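Local coordinates for protein amidase (Bacillus anthracis, PDB 5EWQ) that probably hydrolyses carboxylic acid amides to the free acid and ammonia, as a member of the amidase signature family of serine hydrolases, at residues Glu466-Asp474 against Gly498-Lys509; Ser181-Leu191 against Asp200-Thr210. All coordinates share one frame; numbering follows the deposited sequence.

Contact 1. Residues Glu466-Asp474 against Gly498-Lys509; sequences ELAVPAGYD and GYAYEQQSKNRK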
loop_
_atom_site.group_PDB
_atom_site.type_symbol
_atom_site.label_atom_id
_atom_site.label_comp_id
_atom_site.label_asym_id
_atom_site.label_seq_id
_atom_site.Cartn_x
_atom_site.Cartn_y
_atom_site.Cartn_z
ATOM N N GLU A 466 11.574 1.438 -2.456
ATOM C CA GLU A 466 11.116 2.803 -2.226
ATOM C C GLU A 466 10.448 2.917 -0.862
ATOM O O GLU A 466 9.668 2.050 -0.476
ATOM C CB GLU A 466 10.137 3.235 -3.318
ATOM C CG GLU A 466 10.671 3.110 -4.732
ATOM C CD GLU A 466 9.565 3.162 -5.765
ATOM O OE1 GLU A 466 8.382 3.183 -5.364
ATOM O OE2 GLU A 466 9.876 3.179 -6.974
ATOM N N LEU A 467 10.748 3.989 -0.135
ATOM C CA LEU A 467 10.161 4.194 1.186
ATOM C C LEU A 467 9.584 5.599 1.340
ATOM O O LEU A 467 10.314 6.589 1.290
ATOM C CB LEU A 467 11.200 3.935 2.279
ATOM C CG LEU A 467 10.690 4.046 3.717
ATOM C CD1 LEU A 467 9.584 3.035 3.972
ATOM C CD2 LEU A 467 11.826 3.864 4.710
ATOM N N ALA A 468 8.272 5.675 1.537
ATOM C CA ALA A 468 7.589 6.954 1.696
ATOM C C ALA A 468 7.450 7.335 3.166
ATOM O O ALA A 468 6.986 6.540 3.981
ATOM C CB ALA A 468 6.223 6.906 1.033
ATOM N N VAL A 469 7.860 8.556 3.499
ATOM C CA VAL A 469 7.780 9.061 4.867
ATOM C C VAL A 469 7.144 10.450 4.874
ATOM O O VAL A 469 7.546 11.316 4.097
ATOM C CB VAL A 469 9.177 9.125 5.531
ATOM C CG1 VAL A 469 9.083 9.694 6.939
ATOM C CG2 VAL A 469 9.826 7.749 5.555
ATOM N N PRO A 470 6.137 10.660 5.743
ATOM C CA PRO A 470 5.439 11.946 5.870
ATOM C C PRO A 470 6.391 13.132 6.025
ATOM O O PRO A 470 7.132 13.207 7.005
ATOM C CB PRO A 470 4.598 11.758 7.136
ATOM C CG PRO A 470 4.330 10.297 7.180
ATOM C CD PRO A 470 5.564 9.634 6.632
ATOM N N ALA A 471 6.362 14.045 5.060
ATOM C CA ALA A 471 7.282 15.178 5.051
ATOM C C ALA A 471 6.615 16.465 5.527
ATOM O O ALA A 471 7.277 17.492 5.678
ATOM C CB ALA A 471 7.860 15.370 3.659
ATOM N N GLY A 472 5.307 16.410 5.760
ATOM C CA GLY A 472 4.584 17.564 6.262
ATOM C C GLY A 472 3.350 17.918 5.460
ATOM O O GLY A 472 2.760 17.067 4.794
ATOM N N TYR A 473 2.955 19.185 5.531
ATOM C CA TYR A 473 1.752 19.662 4.860
ATOM C C TYR A 473 1.984 21.051 4.273
ATOM O O TYR A 473 2.585 21.911 4.917
ATOM C CB TYR A 473 0.569 19.689 5.835
ATOM C CG TYR A 473 0.420 18.423 6.652
ATOM C CD1 TYR A 473 -0.322 17.349 6.176
ATOM C CD2 TYR A 473 1.024 18.301 7.896
ATOM C CE1 TYR A 473 -0.459 16.191 6.918
ATOM C CE2 TYR A 473 0.894 17.147 8.644
ATOM C CZ TYR A 473 0.151 16.095 8.152
ATOM O OH TYR A 473 0.018 14.943 8.894
ATOM N N ASP A 474 1.502 21.269 3.053
ATOM C CA ASP A 474 1.697 22.547 2.375
ATOM C C ASP A 474 0.833 23.644 2.993
ATOM O O ASP A 474 0.208 23.441 4.035
ATOM C CB ASP A 474 1.399 22.413 0.879
ATOM C CG ASP A 474 -0.047 22.054 0.598
ATOM O OD1 ASP A 474 -0.748 21.615 1.533
ATOM O OD2 ASP A 474 -0.484 22.206 -0.564
ATOM N N GLY A 498 14.955 5.819 6.804
ATOM C CA GLY A 498 13.605 6.333 6.941
ATOM C C GLY A 498 13.203 6.593 8.380
ATOM O O GLY A 498 12.531 7.583 8.674
ATOM N N TYR A 499 13.614 5.703 9.278
ATOM C CA TYR A 499 13.296 5.837 10.696
ATOM C C TYR A 499 13.986 7.053 11.303
ATOM O O TYR A 499 13.409 7.755 12.134
ATOM C CB TYR A 499 13.697 4.572 11.459
ATOM C CG TYR A 499 13.377 4.612 12.936
ATOM C CD1 TYR A 499 12.103 4.310 13.398
ATOM C CD2 TYR A 499 14.351 4.946 13.870
ATOM C CE1 TYR A 499 11.805 4.345 14.747
ATOM C CE2 TYR A 499 14.062 4.984 15.220
ATOM C CZ TYR A 499 12.788 4.682 15.653
ATOM O OH TYR A 499 12.495 4.717 16.997
ATOM N N ALA A 500 15.222 7.295 10.881
ATOM C CA ALA A 500 15.999 8.415 11.395
ATOM C C ALA A 500 15.424 9.747 10.922
ATOM O O ALA A 500 15.398 10.720 11.673
ATOM C CB ALA A 500 17.453 8.286 10.979
ATOM N N TYR A 501 14.963 9.785 9.675
ATOM C CA TYR A 501 14.341 10.990 9.135
ATOM C C TYR A 501 12.978 11.231 9.772
ATOM O O TYR A 501 12.571 12.374 9.975
ATOM C CB TYR A 501 14.199 10.895 7.614
ATOM C CG TYR A 501 13.297 11.958 7.026
ATOM C CD1 TYR A 501 13.718 13.278 6.928
ATOM C CD2 TYR A 501 12.021 11.643 6.574
ATOM C CE1 TYR A 501 12.896 14.254 6.396
ATOM C CE2 TYR A 501 11.191 12.612 6.039
ATOM C CZ TYR A 501 11.634 13.915 5.953
ATOM O OH TYR A 501 10.814 14.883 5.421
ATOM N N GLU A 502 12.279 10.146 10.086
ATOM C CA GLU A 502 10.952 10.230 10.680
ATOM C C GLU A 502 10.998 10.816 12.088
ATOM O O GLU A 502 10.230 11.719 12.420
ATOM C CB GLU A 502 10.298 8.849 10.718
ATOM C CG GLU A 502 8.922 8.835 11.357
ATOM C CD GLU A 502 8.420 7.430 11.621
ATOM O OE1 GLU A 502 9.199 6.609 12.151
ATOM O OE2 GLU A 502 7.249 7.147 11.293
ATOM N N GLN A 503 11.902 10.295 12.911
ATOM C CA GLN A 503 11.997 10.709 14.306
ATOM C C GLN A 503 12.623 12.091 14.456
ATOM O O GLN A 503 12.285 12.835 15.378
ATOM C CB GLN A 503 12.799 9.683 15.110
ATOM C CG GLN A 503 12.153 8.308 15.177
ATOM C CD GLN A 503 10.819 8.322 15.900
ATOM O OE1 GLN A 503 10.568 9.175 16.752
ATOM N NE2 GLN A 503 9.953 7.374 15.561
ATOM N N GLN A 504 13.532 12.435 13.549
ATOM C CA GLN A 504 14.200 13.732 13.598
ATOM C C GLN A 504 13.431 14.787 12.810
ATOM O O GLN A 504 14.023 15.713 12.254
ATOM C CB GLN A 504 15.629 13.619 13.064
ATOM N N SER A 505 12.111 14.642 12.767
ATOM C CA SER A 505 11.254 15.589 12.061
ATOM C C SER A 505 9.833 15.569 12.619
ATOM O O SER A 505 9.297 16.611 12.997
ATOM C CB SER A 505 11.237 15.283 10.562
ATOM O OG SER A 505 10.736 13.981 10.312
ATOM N N LYS A 506 9.240 14.377 12.665
ATOM C CA LYS A 506 7.882 14.183 13.174
ATOM C C LYS A 506 6.876 15.112 12.501
ATOM O O LYS A 506 6.307 15.993 13.144
ATOM C CB LYS A 506 7.840 14.386 14.691
ATOM C CG LYS A 506 8.622 13.355 15.485
ATOM C CD LYS A 506 8.521 13.625 16.979
ATOM C CE LYS A 506 9.264 12.573 17.786
ATOM N NZ LYS A 506 9.187 12.847 19.248
ATOM N N ASN A 507 6.662 14.911 11.206
ATOM C CA ASN A 507 5.768 15.769 10.438
ATOM C C ASN A 507 4.319 15.302 10.473
ATOM O O ASN A 507 3.398 16.101 10.298
ATOM C CB ASN A 507 6.237 15.860 8.986
ATOM C CG ASN A 507 7.642 16.412 8.858
ATOM O OD1 ASN A 507 7.861 17.618 8.967
ATOM N ND2 ASN A 507 8.604 15.529 8.616
ATOM N N ARG A 508 4.118 14.008 10.698
ATOM C CA ARG A 508 2.784 13.425 10.617
ATOM C C ARG A 508 1.875 13.878 11.754
ATOM O O ARG A 508 2.203 13.718 12.929
ATOM C CB ARG A 508 2.864 11.897 10.609
ATOM C CG ARG A 508 1.615 11.230 10.055
ATOM C CD ARG A 508 1.557 9.755 10.406
ATOM N NE ARG A 508 0.746 9.517 11.596
ATOM C CZ ARG A 508 -0.565 9.298 11.572
ATOM N NH1 ARG A 508 -1.215 9.286 10.416
ATOM N NH2 ARG A 508 -1.228 9.090 12.702
ATOM N N LYS A 509 0.732 14.447 11.388
ATOM C CA LYS A 509 -0.306 14.792 12.352
ATOM C C LYS A 509 -1.569 13.986 12.067
ATOM O O LYS A 509 -1.965 13.842 10.910
ATOM C CB LYS A 509 -0.620 16.290 12.309
ATOM C CG LYS A 509 0.507 17.193 12.779
ATOM C CD LYS A 509 0.062 18.649 12.782
ATOM C CE LYS A 509 1.160 19.570 13.283
ATOM N NZ LYS A 509 0.719 20.992 13.307
#
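V469 and Y501 lie in the buried, closely packed part of this contact, where strand 466-473 and helix residues 498-503 run nearly parallel, their axes 12° apart in direction and 8.8 Å apart at closest approach. V469 meets the tyrosine at the edge of the ring, with CB in the ring plane and V469 CG1 3.5 Å from Y501 CD2; the two side chains run antiparallel alongside one another. Further along the ring, Y501 OH lies 3.5 Å from A471 CB. Upstream, L467 CD2 rests 3.8 Å from G498 CA. All five residues are buried; F484 meets Y501 edge-to-face, and I335 of helix 329-341 touches Y501 and A471.

Beyond the helix the chain turns back, and N507 takes over. With CG anti to its own carbonyl carbon (chi1 -59°), the amide lies against the backbone of P470 to G472. N507 ND2 donates a bent hydrogen bond to P470 O at 3.2 Å, while OD1 is bonded by K334, consistent with this way round for the amide.

The looser side follows at R508 and K509. R508 CB lies alongside P470 CB at 3.9 Å, but its guanidinium leads away to N47. The K509 side chain is exposed and only its base brushes the Y473 ring. The polar link there is made by the main chain: K509 N gives Y473 OH a nearly straight hydrogen bond (2.6 Å, 169°), arriving at the ring edge in plane, and S237 is a second partner of the hydroxyl.

Opposite V480 the strand carries a classic beta bulge at A471-G472; strands 466-473 and 479-485 form an antiparallel pair, and the helix after them packs on it, a beta-beta-alpha unit at the C-terminal end of the amidase fold.

Contact 2. Residues Ser181-Leu191 against Asp200-Thr210; sequences SGYSGKKGQNL and DTSGSSSGSAT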
loop_
_atom_site.group_PDB
_atom_site.type_symbol
_atom_site.label_atom_id
_atom_site.label_comp_id
_atom_site.label_asym_id
_atom_site.label_seq_id
_atom_site.Cartn_x
_atom_site.Cartn_y
_atom_site.Cartn_z
ATOM N N SER A 181 -8.577 8.783 -9.002
ATOM C CA SER A 181 -7.872 7.859 -8.127
ATOM C C SER A 181 -8.697 7.562 -6.881
ATOM O O SER A 181 -9.365 8.444 -6.343
ATOM C CB SER A 181 -6.508 8.428 -7.736
ATOM O OG SER A 181 -6.645 9.680 -7.086
ATOM N N GLY A 182 -8.649 6.313 -6.430
ATOM C CA GLY A 182 -9.391 5.906 -5.252
ATOM C C GLY A 182 -10.794 5.428 -5.572
ATOM O O GLY A 182 -11.526 4.987 -4.686
ATOM N N TYR A 183 -11.176 5.510 -6.842
ATOM C CA TYR A 183 -12.496 5.048 -7.255
ATOM C C TYR A 183 -12.477 3.585 -7.688
ATOM O O TYR A 183 -11.545 3.130 -8.351
ATOM C CB TYR A 183 -13.047 5.912 -8.393
ATOM C CG TYR A 183 -14.378 5.421 -8.917
ATOM C CD1 TYR A 183 -15.563 5.741 -8.267
ATOM C CD2 TYR A 183 -14.449 4.626 -10.056
ATOM C CE1 TYR A 183 -16.783 5.287 -8.739
ATOM C CE2 TYR A 183 -15.664 4.167 -10.533
ATOM C CZ TYR A 183 -16.827 4.503 -9.871
ATOM O OH TYR A 183 -18.039 4.049 -10.344
ATOM N N SER A 184 -13.522 2.857 -7.308
ATOM C CA SER A 184 -13.699 1.474 -7.731
ATOM C C SER A 184 -15.175 1.200 -7.977
ATOM O O SER A 184 -16.033 1.694 -7.245
ATOM C CB SER A 184 -13.151 0.505 -6.684
ATOM O OG SER A 184 -14.001 0.452 -5.552
ATOM N N GLY A 185 -15.470 0.410 -9.003
ATOM C CA GLY A 185 -16.844 0.067 -9.324
ATOM C C GLY A 185 -17.466 -0.852 -8.290
ATOM O O GLY A 185 -18.680 -1.048 -8.269
ATOM N N LYS A 186 -16.627 -1.410 -7.424
ATOM C CA LYS A 186 -17.079 -2.346 -6.402
ATOM C C LYS A 186 -17.653 -1.640 -5.178
ATOM O O LYS A 186 -18.750 -1.962 -4.723
ATOM C CB LYS A 186 -15.926 -3.256 -5.978
ATOM C CG LYS A 186 -16.278 -4.237 -4.875
ATOM C CD LYS A 186 -15.046 -4.985 -4.402
ATOM C CE LYS A 186 -15.390 -6.011 -3.336
ATOM N NZ LYS A 186 -14.178 -6.732 -2.859
ATOM N N LYS A 187 -16.907 -0.676 -4.646
ATOM C CA LYS A 187 -17.300 -0.012 -3.408
ATOM C C LYS A 187 -17.617 1.468 -3.612
ATOM O O LYS A 187 -18.500 2.017 -2.952
ATOM C CB LYS A 187 -16.201 -0.164 -2.355
ATOM C CG LYS A 187 -16.653 0.175 -0.949
ATOM C CD LYS A 187 -17.799 -0.725 -0.515
ATOM C CE LYS A 187 -18.346 -0.311 0.841
ATOM N NZ LYS A 187 -18.947 1.051 0.806
ATOM N N GLY A 188 -16.896 2.113 -4.522
ATOM C CA GLY A 188 -17.117 3.521 -4.800
ATOM C C GLY A 188 -15.859 4.357 -4.663
ATOM O O GLY A 188 -14.747 3.855 -4.824
ATOM N N GLN A 189 -16.039 5.637 -4.352
ATOM C CA GLN A 189 -14.924 6.578 -4.293
ATOM C C GLN A 189 -14.277 6.648 -2.913
ATOM O O GLN A 189 -14.960 6.797 -1.901
ATOM C CB GLN A 189 -15.391 7.974 -4.709
ATOM C CG GLN A 189 -14.323 9.047 -4.579
ATOM C CD GLN A 189 -13.169 8.836 -5.537
ATOM O OE1 GLN A 189 -13.360 8.782 -6.751
ATOM N NE2 GLN A 189 -11.964 8.706 -4.994
ATOM N N ASN A 190 -12.954 6.542 -2.887
ATOM C CA ASN A 190 -12.184 6.714 -1.663
ATOM C C ASN A 190 -11.969 8.198 -1.390
ATOM O O ASN A 190 -11.667 8.962 -2.307
ATOM C CB ASN A 190 -10.836 5.995 -1.775
ATOM C CG ASN A 190 -10.280 5.567 -0.428
ATOM O OD1 ASN A 190 -9.906 4.411 -0.247
ATOM N ND2 ASN A 190 -10.208 6.498 0.515
ATOM N N LEU A 191 -12.124 8.603 -0.134
ATOM C CA LEU A 191 -11.922 9.998 0.243
ATOM C C LEU A 191 -10.695 10.175 1.135
ATOM O O LEU A 191 -10.389 9.322 1.967
ATOM C CB LEU A 191 -13.166 10.547 0.945
ATOM C CG LEU A 191 -14.452 10.542 0.116
ATOM C CD1 LEU A 191 -15.578 11.213 0.882
ATOM C CD2 LEU A 191 -14.235 11.216 -1.233
ATOM N N ASP A 200 -7.182 14.856 -3.362
ATOM C CA ASP A 200 -7.220 13.530 -3.963
ATOM C C ASP A 200 -6.588 12.515 -3.019
ATOM O O ASP A 200 -5.850 12.880 -2.106
ATOM C CB ASP A 200 -6.502 13.519 -5.315
ATOM C CG ASP A 200 -7.463 13.609 -6.487
ATOM O OD1 ASP A 200 -7.994 12.557 -6.901
ATOM O OD2 ASP A 200 -7.685 14.729 -6.994
ATOM N N THR A 201 -6.890 11.240 -3.236
ATOM C CA THR A 201 -6.339 10.178 -2.405
ATOM C C THR A 201 -5.098 9.571 -3.036
ATOM O O THR A 201 -4.341 8.861 -2.373
ATOM C CB THR A 201 -7.361 9.055 -2.173
ATOM O OG1 THR A 201 -7.742 8.490 -3.434
ATOM C CG2 THR A 201 -8.591 9.592 -1.478
ATOM N N SER A 202 -4.909 9.856 -4.323
ATOM C CA SER A 202 -3.912 9.186 -5.156
ATOM C C SER A 202 -4.209 7.689 -5.217
ATOM O O SER A 202 -5.195 7.218 -4.647
ATOM C CB SER A 202 -2.492 9.436 -4.641
ATOM O OG SER A 202 -1.542 8.744 -5.430
ATOM N N GLY A 203 -3.368 6.940 -5.919
ATOM C CA GLY A 203 -3.613 5.521 -6.088
ATOM C C GLY A 203 -2.364 4.715 -6.364
ATOM O O GLY A 203 -1.266 5.265 -6.447
ATOM N N SER A 204 -2.533 3.406 -6.522
ATOM C CA SER A 204 -3.856 2.791 -6.490
ATOM C C SER A 204 -4.212 2.236 -5.111
ATOM O O SER A 204 -5.348 1.822 -4.882
ATOM C CB SER A 204 -3.945 1.677 -7.533
ATOM O OG SER A 204 -3.025 0.638 -7.245
ATOM N N SER A 205 -3.246 2.228 -4.198
ATOM C CA SER A 205 -3.492 1.746 -2.842
ATOM C C SER A 205 -4.038 2.860 -1.954
ATOM O O SER A 205 -3.459 3.181 -0.916
ATOM C CB SER A 205 -2.212 1.168 -2.234
ATOM O OG SER A 205 -1.662 0.163 -3.065
ATOM N N SER A 206 -5.156 3.444 -2.372
ATOM C CA SER A 206 -5.777 4.540 -1.637
ATOM C C SER A 206 -6.300 4.084 -0.279
ATOM O O SER A 206 -5.984 4.683 0.750
ATOM C CB SER A 206 -6.917 5.150 -2.455
ATOM O OG SER A 206 -7.915 4.182 -2.735
ATOM N N GLY A 207 -7.099 3.022 -0.284
ATOM C CA GLY A 207 -7.702 2.505 0.931
ATOM C C GLY A 207 -6.700 1.996 1.948
ATOM O O GLY A 207 -6.893 2.159 3.153
ATOM N N SER A 208 -5.631 1.370 1.465
ATOM C CA SER A 208 -4.594 0.846 2.344
ATOM C C SER A 208 -3.875 1.981 3.066
ATOM O O SER A 208 -3.350 1.798 4.161
ATOM C CB SER A 208 -3.595 0.001 1.554
ATOM O OG SER A 208 -4.230 -1.125 0.975
ATOM N N ALA A 209 -3.860 3.153 2.443
ATOM C CA ALA A 209 -3.277 4.338 3.055
ATOM C C ALA A 209 -4.240 4.957 4.060
ATOM O O ALA A 209 -3.825 5.487 5.087
ATOM C CB ALA A 209 -2.900 5.356 1.990
ATOM N N THR A 210 -5.531 4.878 3.756
ATOM C CA THR A 210 -6.555 5.526 4.568
ATOM C C THR A 210 -6.811 4.794 5.884
ATOM O O THR A 210 -6.997 5.424 6.925
ATOM C CB THR A 210 -7.882 5.641 3.796
ATOM O OG1 THR A 210 -7.642 6.217 2.505
ATOM C CG2 THR A 210 -8.872 6.508 4.558
#
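N190 reaches across to S206 and T210 at the N-terminal end of helix 206-213 and splits its amide between two hydroxyls. Its CG stands roughly anti to the backbone N (chi1 -153°), which carries the amide over S206 and T210. S206 OG donates to N190 OD1 at 3.2 Å, from well above the carbonyl plane, whereas N190 ND2 gives T210 OG1 a bent bond of 3.3 Å, tilted 31° out of the amide plane. Q236 is a further partner of the T210 hydroxyl.

T201 crosses N190 obliquely and turns its two branches to different neighbours. Its methyl CG2 lies 3.2 Å from N190 O, while OG1 donates to S202 O in the carbonyl plane, on a lone pair. Q189 binds 181-191 together: NE2 donates nearly straight, within its own amide plane, to both S181 O (2.9 Å) and N190 O (2.7 Å). At the margin, S181 OG makes a weak bond to D200 OD1.

S204, preceded by a cis peptide, bonds K122, consistent with the family's Ser-cisSer-Lys triad. The residues flanking hairpin 183-184/188-189, S181-G182 and N190-L191, meet 200-210, whose S202 and S205 touch helix 230-235 and whose S205, S208 and A209 touch M266 of strand 263-267.

Overall arrangement
Contact 2 comes wholly before contact 1 in the sequence; their centres are 22 Å apart and their nearest atoms about 7 Å apart, without touching. The large mixed sheet relates them. Helix 206-213 of contact 2 leads on to strand 219-223, which is separated from strand 466-473 of contact 1 by strands 263-267 and 239-242. Contact 2, its centre about 11 Å from that of the chain, includes S204, probably the cis-serine of the catalytic triad. Contact 1, its centre about 17 Å from that of the chain, joins the C-terminal helix and tail to the same sheet, which thus carries both regions.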